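Local coordinates for tryptophan decarboxylase 1 (PDB 6KHP) that catalyses the pyridoxal 5'-phosphate-dependent decarboxylation of L-tryptophan to tryptamine, and of 5-hydroxy-L-tryptophan to serotonin, and works as a homodimer, at the interface of chains A and B. Numbering follows the deposited sequence. Chains: chain A/B, Tryptophan decarboxylase 1.

Contact 1: the interface of chains A and B. Residues chain A 118, 122, 124, 132, 384; chain B 40, 44, 88, 92-93.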
loop_
_atom_site.group_PDB
_atom_site.type_symbol
_atom_site.label_atom_id
_atom_site.label_comp_id
_atom_site.label_asym_id
_atom_site.label_seq_id
_atom_site.Cartn_x
_atom_site.Cartn_y
_atom_site.Cartn_z
ATOM N N ILE A 118 12.190 7.517 26.316
ATOM C CA ILE A 118 12.688 8.848 26.639
ATOM C C ILE A 118 14.065 9.080 26.012
ATOM O O ILE A 118 14.351 10.170 25.494
ATOM C CB ILE A 118 12.693 9.043 28.164
ATOM C CG1 ILE A 118 11.246 9.031 28.678
ATOM C CG2 ILE A 118 13.402 10.356 28.551
ATOM C CD1 ILE A 118 11.115 8.699 30.171
ATOM N N MET A 122 15.009 12.249 23.611
ATOM C CA MET A 122 16.088 13.210 23.829
ATOM C C MET A 122 17.190 13.017 22.797
ATOM O O MET A 122 17.785 13.999 22.327
ATOM C CB MET A 122 16.615 13.089 25.256
ATOM C CG MET A 122 15.501 13.384 26.269
ATOM S SD MET A 122 16.013 13.379 27.998
ATOM C CE MET A 122 16.944 11.864 28.111
ATOM N N THR A 124 20.236 12.126 22.495
ATOM C CA THR A 124 21.600 12.618 22.659
ATOM C C THR A 124 22.599 11.557 22.202
ATOM O O THR A 124 22.316 10.356 22.235
ATOM C CB THR A 124 21.875 13.018 24.124
ATOM O OG1 THR A 124 21.800 11.870 24.987
ATOM C CG2 THR A 124 20.862 14.052 24.621
ATOM N N SER A 132 27.262 14.879 26.536
ATOM C CA SER A 132 26.107 14.911 27.440
ATOM C C SER A 132 26.474 14.322 28.800
ATOM O O SER A 132 26.426 13.091 28.976
ATOM C CB SER A 132 24.910 14.153 26.856
ATOM O OG SER A 132 23.719 14.526 27.530
ATOM N N PHE A 384 21.806 6.852 24.779
ATOM C CA PHE A 384 21.719 6.938 26.239
ATOM C C PHE A 384 21.101 5.642 26.781
ATOM O O PHE A 384 19.972 5.594 27.271
ATOM C CB PHE A 384 20.914 8.181 26.612
ATOM C CG PHE A 384 20.849 8.483 28.089
ATOM C CD1 PHE A 384 21.600 7.779 29.013
ATOM C CD2 PHE A 384 20.011 9.499 28.547
ATOM C CE1 PHE A 384 21.514 8.072 30.359
ATOM C CE2 PHE A 384 19.924 9.795 29.876
ATOM C CZ PHE A 384 20.671 9.076 30.797
ATOM N N PHE B 40 6.368 13.491 29.612
ATOM C CA PHE B 40 7.705 14.052 29.754
ATOM C C PHE B 40 8.244 14.505 28.408
ATOM O O PHE B 40 8.807 15.599 28.285
ATOM C CB PHE B 40 8.659 13.027 30.387
ATOM C CG PHE B 40 10.099 13.463 30.354
ATOM C CD1 PHE B 40 10.624 14.227 31.384
ATOM C CD2 PHE B 40 10.913 13.155 29.263
ATOM C CE1 PHE B 40 11.946 14.669 31.341
ATOM C CE2 PHE B 40 12.223 13.590 29.205
ATOM C CZ PHE B 40 12.749 14.345 30.246
ATOM N N TYR B 44 9.251 18.133 27.379
ATOM C CA TYR B 44 10.658 18.345 27.076
ATOM C C TYR B 44 10.820 19.121 25.779
ATOM O O TYR B 44 11.520 20.137 25.741
ATOM C CB TYR B 44 11.401 17.004 27.013
ATOM C CG TYR B 44 12.854 17.152 26.613
ATOM C CD1 TYR B 44 13.793 17.638 27.515
ATOM C CD2 TYR B 44 13.277 16.834 25.327
ATOM C CE1 TYR B 44 15.132 17.773 27.164
ATOM C CE2 TYR B 44 14.605 16.970 24.958
ATOM C CZ TYR B 44 15.527 17.439 25.882
ATOM O OH TYR B 44 16.835 17.584 25.519
ATOM N N VAL B 88 18.947 14.148 36.160
ATOM C CA VAL B 88 19.422 13.754 34.836
ATOM C C VAL B 88 19.325 14.911 33.846
ATOM O O VAL B 88 20.343 15.359 33.302
ATOM C CB VAL B 88 18.630 12.541 34.308
ATOM C CG1 VAL B 88 19.014 12.243 32.864
ATOM C CG2 VAL B 88 18.866 11.324 35.192
ATOM N N MET B 92 22.241 17.141 31.160
ATOM C CA MET B 92 22.335 16.750 29.762
ATOM C C MET B 92 22.795 17.904 28.887
ATOM O O MET B 92 22.566 19.078 29.199
ATOM C CB MET B 92 20.983 16.261 29.250
ATOM C CG MET B 92 20.643 14.831 29.603
ATOM S SD MET B 92 18.845 14.682 29.500
ATOM C CE MET B 92 18.466 15.797 28.146
ATOM N N THR B 93 23.437 17.552 27.774
ATOM C CA THR B 93 23.598 18.446 26.635
ATOM C C THR B 93 22.409 18.234 25.703
ATOM O O THR B 93 22.176 17.111 25.239
ATOM C CB THR B 93 24.909 18.161 25.909
ATOM O OG1 THR B 93 26.008 18.358 26.809
ATOM C CG2 THR B 93 25.058 19.067 24.707
HETATM O O HOH W 1 18.488 16.384 23.425
#
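A:Met122 and B:Met92 meet through their sulfur ends at the middle of a largely apolar patch of the homodimer interface. SD of A:Met122 lies 3.4 Å from the terminal methyl CE of B:Met92 and is almost as near to its sulfur. The two chains cross at about a right angle, each bent at chi3, and that bend folds each methyl back beside the other thioether. Unbranched, flexible and polarisable, methionine suits a junction where several surfaces must be fitted at once.

Aromatic groups of chain B pack along the same helix of chain A. The branch methyl CG2 of A:Ile118 comes obliquely from above the rim of B:Phe40, 3.5 Å from CE2, while SD of A:Met122 approaches the same ring atom. Beside it, CG of A:Met122 sits over one face of B:Tyr44, 3.9 Å above the ring plane and displaced toward the rim. Toward A:Phe384, CG1 of B:Val88 touches the edge of that ring in its plane, 4.0 Å from CE2; CE of A:Met122 also lies at this edge.

Polar links border the packing. The backbone N of B:Thr93 donates a hydrogen bond to OG of A:Ser132 (3.0 Å, 154° at H). The serine hydroxyl points away from its own backbone N (chi1 -163°), toward the partner loop, and is small enough to lie close to CA of B:Met92 as well. A water joins the B:Tyr44 hydroxyl OH (2.9 Å) to the carbonyl O of A:Met122 (2.7 Å), giving the phenol a polar partner while its ring packs.

Chain A contributes the C-terminal half of helix 110-122 and nearby loops; chain B brings helix 27-47, the end of helix 77-88 and the loop after 3-10 helix 89-91. The patch centre is about 19 Å from the catalytic A:Tyr359.

Contact 2: the interface of chains A and B. Residues chain A 71, 74-75, 79-80, 83; chain B 393-395.
B:Arg394 reaches across the dimer interface to A:Glu83, and its side chain runs through the middle of this patch, with more surface hidden than any other residue here. From CB, CG extends away from the backbone N (chi1 176°) and comes near the carboxylate oxygen OE1 of A:Glu83. A bend at chi2 (53°) then turns CD toward the A:Pro71 ring, whose CG is 4.0 Å away. NE donates to OE1 (3.0 Å) and NH2 to OE2 (2.7 Å) of A:Glu83, the latter hydrogen bond closing the salt bridge. This side-on grip keeps both acceptors near the guanidinium plane, but the carboxylate is turned 35° from that plane: OE1 is met on its syn side but tilted out of the carboxylate plane, OE2 from above it. NH2 also passes CG1 of A:Val79, while NH1 lies beside CB of A:Ala75, 3.6 Å away. Small and apolar residues thus flank the long arginine while the extended glutamate, probably carrying the opposite charge, pairs with it.

B:Thr395 adds polar links. Its backbone O accepts a nearly straight hydrogen bond from N of A:Ala75 (2.8 Å), and its hydroxyl OG1 shares one with OG1 of A:Thr80 (2.7 Å), in a direction the structure does not decide. Threonine suits this pairing, since each hydroxyl can donate or accept.

The site joins the N-terminal third of the long helix 386-420 of chain B to helix 77-88 of chain A and the loop preceding it.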
loop_
_atom_site.group_PDB
_atom_site.type_symbol
_atom_site.label_atom_id
_atom_site.label_comp_id
_atom_site.label_asym_id
_atom_site.label_seq_id
_atom_site.Cartn_x
_atom_site.Cartn_y
_atom_site.Cartn_z
ATOM N N PRO A 71 6.492 5.788 -0.836
ATOM C CA PRO A 71 5.493 6.733 -1.365
ATOM C C PRO A 71 6.093 8.110 -1.563
ATOM O O PRO A 71 6.981 8.540 -0.819
ATOM C CB PRO A 71 4.412 6.768 -0.279
ATOM C CG PRO A 71 5.175 6.429 1.011
ATOM C CD PRO A 71 6.233 5.427 0.574
ATOM N N SER A 74 2.864 12.020 1.801
ATOM C CA SER A 74 2.729 11.620 3.191
ATOM C C SER A 74 1.407 10.902 3.421
ATOM O O SER A 74 0.485 10.954 2.602
ATOM C CB SER A 74 2.829 12.840 4.109
ATOM O OG SER A 74 1.697 13.684 3.946
ATOM N N ALA A 75 1.311 10.228 4.559
ATOM C CA ALA A 75 0.093 9.547 4.938
ATOM C C ALA A 75 -0.126 9.741 6.429
ATOM O O ALA A 75 0.841 9.880 7.185
ATOM C CB ALA A 75 0.139 8.049 4.599
ATOM N N VAL A 79 -2.467 5.353 9.165
ATOM C CA VAL A 79 -2.239 4.436 8.060
ATOM C C VAL A 79 -0.999 3.595 8.326
ATOM O O VAL A 79 -1.025 2.366 8.178
ATOM C CB VAL A 79 -2.136 5.214 6.736
ATOM C CG1 VAL A 79 -1.604 4.315 5.632
ATOM C CG2 VAL A 79 -3.510 5.795 6.356
ATOM N N THR A 80 0.093 4.240 8.760
ATOM C CA THR A 80 1.300 3.508 9.149
ATOM C C THR A 80 0.989 2.445 10.197
ATOM O O THR A 80 1.409 1.290 10.070
ATOM C CB THR A 80 2.357 4.484 9.678
ATOM O OG1 THR A 80 2.619 5.495 8.695
ATOM C CG2 THR A 80 3.641 3.758 10.004
ATOM N N GLU A 83 -0.832 -0.506 8.603
ATOM C CA GLU A 83 0.062 -1.423 7.908
ATOM C C GLU A 83 0.937 -2.200 8.893
ATOM O O GLU A 83 1.260 -3.366 8.647
ATOM C CB GLU A 83 0.896 -0.649 6.888
ATOM C CG GLU A 83 0.040 -0.123 5.744
ATOM C CD GLU A 83 0.810 0.706 4.741
ATOM O OE1 GLU A 83 2.016 0.924 4.955
ATOM O OE2 GLU A 83 0.207 1.147 3.734
ATOM N N MET B 393 9.741 6.735 6.297
ATOM C CA MET B 393 9.492 6.839 4.862
ATOM C C MET B 393 8.006 6.724 4.535
ATOM O O MET B 393 7.504 7.439 3.667
ATOM C CB MET B 393 10.295 5.771 4.109
ATOM C CG MET B 393 11.757 6.151 3.916
ATOM S SD MET B 393 12.713 4.899 3.062
ATOM C CE MET B 393 12.645 3.552 4.234
ATOM N N ARG B 394 7.289 5.839 5.225
ATOM C CA ARG B 394 5.896 5.587 4.896
ATOM C C ARG B 394 5.000 6.732 5.360
ATOM O O ARG B 394 4.064 7.116 4.650
ATOM C CB ARG B 394 5.450 4.261 5.513
ATOM C CG ARG B 394 3.981 3.931 5.308
ATOM C CD ARG B 394 3.582 4.007 3.821
ATOM N NE ARG B 394 2.217 3.543 3.585
ATOM C CZ ARG B 394 1.263 4.249 2.988
ATOM N NH1 ARG B 394 1.503 5.476 2.546
ATOM N NH2 ARG B 394 0.057 3.720 2.842
ATOM N N THR B 395 5.271 7.290 6.542
ATOM C CA THR B 395 4.446 8.376 7.063
ATOM C C THR B 395 4.693 9.679 6.315
ATOM O O THR B 395 3.743 10.401 5.997
ATOM C CB THR B 395 4.710 8.573 8.562
ATOM O OG1 THR B 395 4.584 7.318 9.241
ATOM C CG2 THR B 395 3.731 9.574 9.162
#

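Contacts 1 and 2 have centres about 28 Å apart on one two-fold symmetric interface, and each recurs with the chains exchanged. Helix 77-88 serves both: chain B supplies its C-terminal end to contact 1, and chain A its earlier turns to contact 2. Because the subunits are identical, every copy of this helix takes part in both kinds of contact. Their characters differ, contact 1 being mainly apolar and contact 2 mainly polar and charged. Contact 1 is also nearer A:Tyr359, at about 19 Å against 33 Å. Together they probably secure the homodimer at well-separated points.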